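Local atomic coordinates of putative carbohydrate binding protein (Pseudomonas aeruginosa, PDB entry 3QEC), a protein that probably binds sulfated carbohydrates such as heparin, and may take part in carbohydrate transport and biofilm formation. Residues Asp6-Thr18 and Leu49-Ala61. Residues are numbered along the deposited sequence; the frame is centred on the assembly and turned at random.
Sequences DLPDFPEHEYAAT and LEPATSYMKAYYA
The carboxylate of E14 grips the first turn of helix 54-61 with both oxygens. Through its syn lone pair, OE1 accepts from S54 N in a nearly straight bond (172°). OE2 takes the S54 OG hydroxyl at 2.9 Å, also from the syn side but tilted out of the carboxylate plane. E14 thus holds both the backbone N-H and the hydroxyl of the exposed S54, the first residue of the helix. T53, its N-cap, accepts a weak bond from M56 N through OG1, which also donates to Y15 OH (2.9 Å).

Y55 lies across the extended residues 7-11. Its CB sits 3.5 Å from P11 CD; CG, anti to the backbone N (chi1 -174°), places the ring across the 7-11 chain, with P8 O at its edge and F10 CD1 over a face. CD1 and CE1 meet the P8 carbonyl oxygen in the ring plane, CD2 and CE2 lie against F10 CD1, and CZ approaches L7 CD1 before the hydroxyl reaches D81 N. F10 directs its edge at the Y55 face in a T-shaped pair.

The Y15 ring is sandwiched between F10 CZ on one face and T53 CG2 on the other, the methyl making a CH-pi contact 3.7 Å from the centroid. Y15 OH, which accepts from T53 OG1, in turn donates to a water that donates to E50 OE1 and P51 O.

Farther along, L7 CD2 and P8 CD pack on A58 CB. The N-terminal segment, which includes the short helix 12-16, therefore runs over helix 54-63 and its junction with strand 46-51, an inner strand of the antiparallel sheet, with axes of the two helical segments at 105°.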
loop_
_atom_site.group_PDB
_atom_site.type_symbol
_atom_site.label_atom_id
_atom_site.label_comp_id
_atom_site.label_asym_id
_atom_site.label_seq_id
_atom_site.Cartn_x
_atom_site.Cartn_y
_atom_site.Cartn_z
ATOM N N ASP A 6 -11.181 -15.653 8.072
ATOM C CA ASP A 6 -10.616 -14.329 8.362
ATOM C C ASP A 6 -9.050 -14.361 8.389
ATOM O O ASP A 6 -8.433 -14.961 7.490
ATOM C CB ASP A 6 -11.210 -13.716 9.665
ATOM C CG ASP A 6 -11.476 -14.662 10.839
ATOM O OD1 ASP A 6 -10.978 -15.813 10.809
ATOM O OD2 ASP A 6 -12.170 -14.242 11.795
ATOM N N LEU A 7 -8.415 -13.685 9.384
ATOM C CA LEU A 7 -6.953 -13.567 9.465
ATOM C C LEU A 7 -6.317 -14.584 10.394
ATOM O O LEU A 7 -6.916 -14.918 11.421
ATOM C CB LEU A 7 -6.541 -12.157 9.938
ATOM C CG LEU A 7 -6.917 -10.983 9.057
ATOM C CD1 LEU A 7 -6.543 -9.708 9.722
ATOM C CD2 LEU A 7 -6.266 -11.071 7.699
ATOM N N PRO A 8 -5.056 -15.011 10.117
ATOM C CA PRO A 8 -4.381 -15.934 11.047
ATOM C C PRO A 8 -3.999 -15.236 12.357
ATOM O O PRO A 8 -4.095 -14.008 12.446
ATOM C CB PRO A 8 -3.138 -16.369 10.265
ATOM C CG PRO A 8 -2.876 -15.278 9.320
ATOM C CD PRO A 8 -4.191 -14.687 8.961
ATOM N N ASP A 9 -3.580 -16.004 13.374
ATOM C CA ASP A 9 -3.115 -15.413 14.633
ATOM C C ASP A 9 -1.881 -14.545 14.357
ATOM O O ASP A 9 -1.077 -14.887 13.475
ATOM C CB ASP A 9 -2.774 -16.503 15.669
ATOM C CG ASP A 9 -3.933 -17.348 16.175
ATOM O OD1 ASP A 9 -5.084 -16.830 16.220
ATOM O OD2 ASP A 9 -3.682 -18.499 16.599
ATOM N N PHE A 10 -1.749 -13.414 15.072
ATOM C CA PHE A 10 -0.607 -12.506 14.926
ATOM C C PHE A 10 0.712 -13.289 15.148
ATOM O O PHE A 10 0.883 -13.881 16.215
ATOM C CB PHE A 10 -0.729 -11.308 15.890
ATOM C CG PHE A 10 0.340 -10.258 15.697
ATOM C CD1 PHE A 10 0.232 -9.311 14.686
ATOM C CD2 PHE A 10 1.452 -10.215 16.530
ATOM C CE1 PHE A 10 1.210 -8.336 14.520
ATOM C CE2 PHE A 10 2.432 -9.242 16.361
ATOM C CZ PHE A 10 2.301 -8.304 15.364
ATOM N N PRO A 11 1.600 -13.371 14.118
ATOM C CA PRO A 11 2.836 -14.169 14.253
ATOM C C PRO A 11 4.004 -13.374 14.848
ATOM O O PRO A 11 4.778 -12.738 14.123
ATOM C CB PRO A 11 3.123 -14.593 12.808
ATOM C CG PRO A 11 2.490 -13.532 11.957
ATOM C CD PRO A 11 1.510 -12.757 12.776
ATOM N N GLU A 12 4.133 -13.430 16.171
ATOM C CA GLU A 12 5.150 -12.718 16.953
ATOM C C GLU A 12 6.567 -12.970 16.433
ATOM O O GLU A 12 7.298 -11.986 16.230
ATOM C CB GLU A 12 5.052 -13.090 18.440
ATOM C CG GLU A 12 3.768 -12.609 19.110
ATOM C CD GLU A 12 3.407 -13.189 20.475
ATOM O OE1 GLU A 12 4.328 -13.553 21.245
ATOM O OE2 GLU A 12 2.193 -13.234 20.791
ATOM N N HIS A 13 6.939 -14.266 16.183
ATOM C CA HIS A 13 8.246 -14.680 15.691
ATOM C C HIS A 13 8.615 -13.949 14.364
ATOM O O HIS A 13 9.765 -13.524 14.179
ATOM C CB HIS A 13 8.258 -16.219 15.533
ATOM C CG HIS A 13 7.134 -16.779 14.708
ATOM N ND1 HIS A 13 5.853 -16.913 15.220
ATOM C CD2 HIS A 13 7.145 -17.236 13.435
ATOM C CE1 HIS A 13 5.132 -17.425 14.239
ATOM N NE2 HIS A 13 5.868 -17.647 13.151
ATOM N N GLU A 14 7.642 -13.851 13.440
ATOM C CA GLU A 14 7.866 -13.216 12.139
ATOM C C GLU A 14 8.254 -11.753 12.299
ATOM O O GLU A 14 9.158 -11.301 11.603
ATOM C CB GLU A 14 6.637 -13.356 11.244
ATOM C CG GLU A 14 6.495 -14.752 10.670
ATOM C CD GLU A 14 5.321 -14.927 9.730
ATOM O OE1 GLU A 14 5.026 -13.978 8.971
ATOM O OE2 GLU A 14 4.725 -16.028 9.718
ATOM N N TYR A 15 7.613 -11.027 13.245
ATOM C CA TYR A 15 7.917 -9.623 13.507
ATOM C C TYR A 15 9.250 -9.481 14.283
ATOM O O TYR A 15 10.029 -8.573 13.979
ATOM C CB TYR A 15 6.735 -8.939 14.232
ATOM C CG TYR A 15 5.598 -8.628 13.274
ATOM C CD1 TYR A 15 5.618 -7.478 12.488
ATOM C CD2 TYR A 15 4.563 -9.542 13.067
ATOM C CE1 TYR A 15 4.625 -7.230 11.540
ATOM C CE2 TYR A 15 3.558 -9.301 12.127
ATOM C CZ TYR A 15 3.588 -8.136 11.372
ATOM O OH TYR A 15 2.610 -7.871 10.440
ATOM N N ALA A 16 9.536 -10.401 15.227
ATOM C CA ALA A 16 10.764 -10.404 16.036
ATOM C C ALA A 16 12.029 -10.594 15.169
ATOM O O ALA A 16 13.044 -9.939 15.415
ATOM C CB ALA A 16 10.690 -11.493 17.094
ATOM N N ALA A 17 11.948 -11.435 14.130
ATOM C CA ALA A 17 13.061 -11.710 13.214
ATOM C C ALA A 17 13.377 -10.523 12.278
ATOM O O ALA A 17 14.429 -10.530 11.647
ATOM C CB ALA A 17 12.758 -12.959 12.388
ATOM N N THR A 18 12.506 -9.515 12.172
ATOM C CA THR A 18 12.812 -8.407 11.260
ATOM C C THR A 18 13.830 -7.407 11.843
ATOM O O THR A 18 13.797 -7.106 13.036
ATOM C CB THR A 18 11.531 -7.651 10.819
ATOM O OG1 THR A 18 10.962 -6.957 11.922
ATOM C CG2 THR A 18 10.494 -8.555 10.205
ATOM N N LEU A 49 4.372 1.376 4.358
ATOM C CA LEU A 49 5.442 0.405 4.124
ATOM C C LEU A 49 5.613 -0.415 5.408
ATOM O O LEU A 49 5.902 0.158 6.461
ATOM C CB LEU A 49 6.736 1.137 3.710
ATOM C CG LEU A 49 7.972 0.288 3.487
ATOM C CD1 LEU A 49 8.015 -0.230 2.076
ATOM C CD2 LEU A 49 9.212 1.087 3.783
ATOM N N GLU A 50 5.358 -1.730 5.342
ATOM C CA GLU A 50 5.405 -2.600 6.525
ATOM C C GLU A 50 5.994 -3.995 6.226
ATOM O O GLU A 50 5.963 -4.401 5.067
ATOM C CB GLU A 50 3.986 -2.761 7.096
ATOM C CG GLU A 50 2.983 -3.472 6.194
ATOM C CD GLU A 50 1.601 -3.486 6.807
ATOM O OE1 GLU A 50 1.447 -4.051 7.914
ATOM O OE2 GLU A 50 0.689 -2.866 6.219
ATOM N N PRO A 51 6.475 -4.761 7.257
ATOM C CA PRO A 51 7.002 -6.121 6.990
ATOM C C PRO A 51 6.019 -7.031 6.228
ATOM O O PRO A 51 4.822 -7.017 6.529
ATOM C CB PRO A 51 7.269 -6.675 8.402
ATOM C CG PRO A 51 7.486 -5.459 9.251
ATOM C CD PRO A 51 6.571 -4.418 8.700
ATOM N N ALA A 52 6.526 -7.819 5.236
ATOM C CA ALA A 52 5.714 -8.751 4.438
ATOM C C ALA A 52 5.526 -10.076 5.202
ATOM O O ALA A 52 6.249 -11.040 4.956
ATOM C CB ALA A 52 6.365 -8.996 3.077
ATOM N N THR A 53 4.583 -10.105 6.152
ATOM C CA THR A 53 4.341 -11.276 7.003
ATOM C C THR A 53 3.175 -12.113 6.493
ATOM O O THR A 53 2.382 -11.650 5.660
ATOM C CB THR A 53 4.090 -10.839 8.464
ATOM O OG1 THR A 53 2.927 -10.014 8.532
ATOM C CG2 THR A 53 5.301 -10.142 9.095
ATOM N N SER A 54 3.053 -13.355 7.013
ATOM C CA SER A 54 1.967 -14.268 6.649
ATOM C C SER A 54 0.589 -13.666 7.047
ATOM O O SER A 54 -0.413 -13.917 6.376
ATOM C CB SER A 54 2.182 -15.636 7.288
ATOM O OG SER A 54 2.086 -15.575 8.701
ATOM N N TYR A 55 0.587 -12.826 8.106
ATOM C CA TYR A 55 -0.548 -12.083 8.664
ATOM C C TYR A 55 -1.077 -11.062 7.628
ATOM O O TYR A 55 -2.252 -11.123 7.267
ATOM C CB TYR A 55 -0.111 -11.378 9.987
ATOM C CG TYR A 55 -1.219 -10.676 10.747
ATOM C CD1 TYR A 55 -2.229 -11.400 11.379
ATOM C CD2 TYR A 55 -1.240 -9.288 10.869
ATOM C CE1 TYR A 55 -3.251 -10.756 12.086
ATOM C CE2 TYR A 55 -2.271 -8.632 11.546
ATOM C CZ TYR A 55 -3.272 -9.369 12.158
ATOM O OH TYR A 55 -4.276 -8.723 12.845
HETATM N N MSE A 56 -0.199 -10.157 7.123
HETATM C CA MSE A 56 -0.591 -9.132 6.143
HETATM C C MSE A 56 -0.780 -9.706 4.709
HETATM O O MSE A 56 -1.523 -9.111 3.925
HETATM C CB MSE A 56 0.379 -7.952 6.151
HETATM C CG MSE A 56 0.308 -7.132 7.460
HETATM SE SE MSE A 56 -1.517 -6.709 8.034
HETATM C CE MSE A 56 -1.919 -5.290 6.751
ATOM N N LYS A 57 -0.175 -10.869 4.387
ATOM C CA LYS A 57 -0.376 -11.551 3.097
ATOM C C LYS A 57 -1.859 -11.909 2.954
ATOM O O LYS A 57 -2.454 -11.695 1.891
ATOM C CB LYS A 57 0.506 -12.815 3.006
ATOM C CG LYS A 57 0.299 -13.653 1.738
ATOM C CD LYS A 57 1.196 -14.873 1.726
ATOM C CE LYS A 57 1.032 -15.704 0.486
ATOM N NZ LYS A 57 2.067 -16.778 0.409
ATOM N N ALA A 58 -2.452 -12.440 4.053
ATOM C CA ALA A 58 -3.868 -12.812 4.148
ATOM C C ALA A 58 -4.768 -11.559 4.035
ATOM O O ALA A 58 -5.796 -11.595 3.348
ATOM C CB ALA A 58 -4.122 -13.538 5.458
ATOM N N TYR A 59 -4.359 -10.445 4.676
ATOM C CA TYR A 59 -5.115 -9.190 4.636
ATOM C C TYR A 59 -5.110 -8.593 3.217
ATOM O O TYR A 59 -6.183 -8.363 2.648
ATOM C CB TYR A 59 -4.557 -8.181 5.659
ATOM C CG TYR A 59 -5.359 -6.901 5.732
ATOM C CD1 TYR A 59 -6.474 -6.797 6.564
ATOM C CD2 TYR A 59 -5.027 -5.800 4.941
ATOM C CE1 TYR A 59 -7.224 -5.619 6.627
ATOM C CE2 TYR A 59 -5.789 -4.629 4.973
ATOM C CZ TYR A 59 -6.870 -4.534 5.835
ATOM O OH TYR A 59 -7.603 -3.374 5.863
ATOM N N TYR A 60 -3.901 -8.381 2.639
ATOM C CA TYR A 60 -3.729 -7.782 1.316
ATOM C C TYR A 60 -4.296 -8.655 0.172
ATOM O O TYR A 60 -4.680 -8.105 -0.864
ATOM C CB TYR A 60 -2.266 -7.393 1.078
ATOM C CG TYR A 60 -1.868 -6.168 1.884
ATOM C CD1 TYR A 60 -2.626 -5.002 1.839
ATOM C CD2 TYR A 60 -0.717 -6.164 2.663
ATOM C CE1 TYR A 60 -2.267 -3.878 2.576
ATOM C CE2 TYR A 60 -0.336 -5.036 3.388
ATOM C CZ TYR A 60 -1.118 -3.895 3.343
ATOM O OH TYR A 60 -0.760 -2.774 4.049
ATOM N N ALA A 61 -4.419 -9.980 0.366
ATOM C CA ALA A 61 -5.047 -10.837 -0.639
ATOM C C ALA A 61 -6.517 -10.444 -0.826
ATOM O O ALA A 61 -6.983 -10.350 -1.961
ATOM C CB ALA A 61 -4.949 -12.303 -0.232
HETATM O O HOH W 1 3.306 -5.930 8.702
#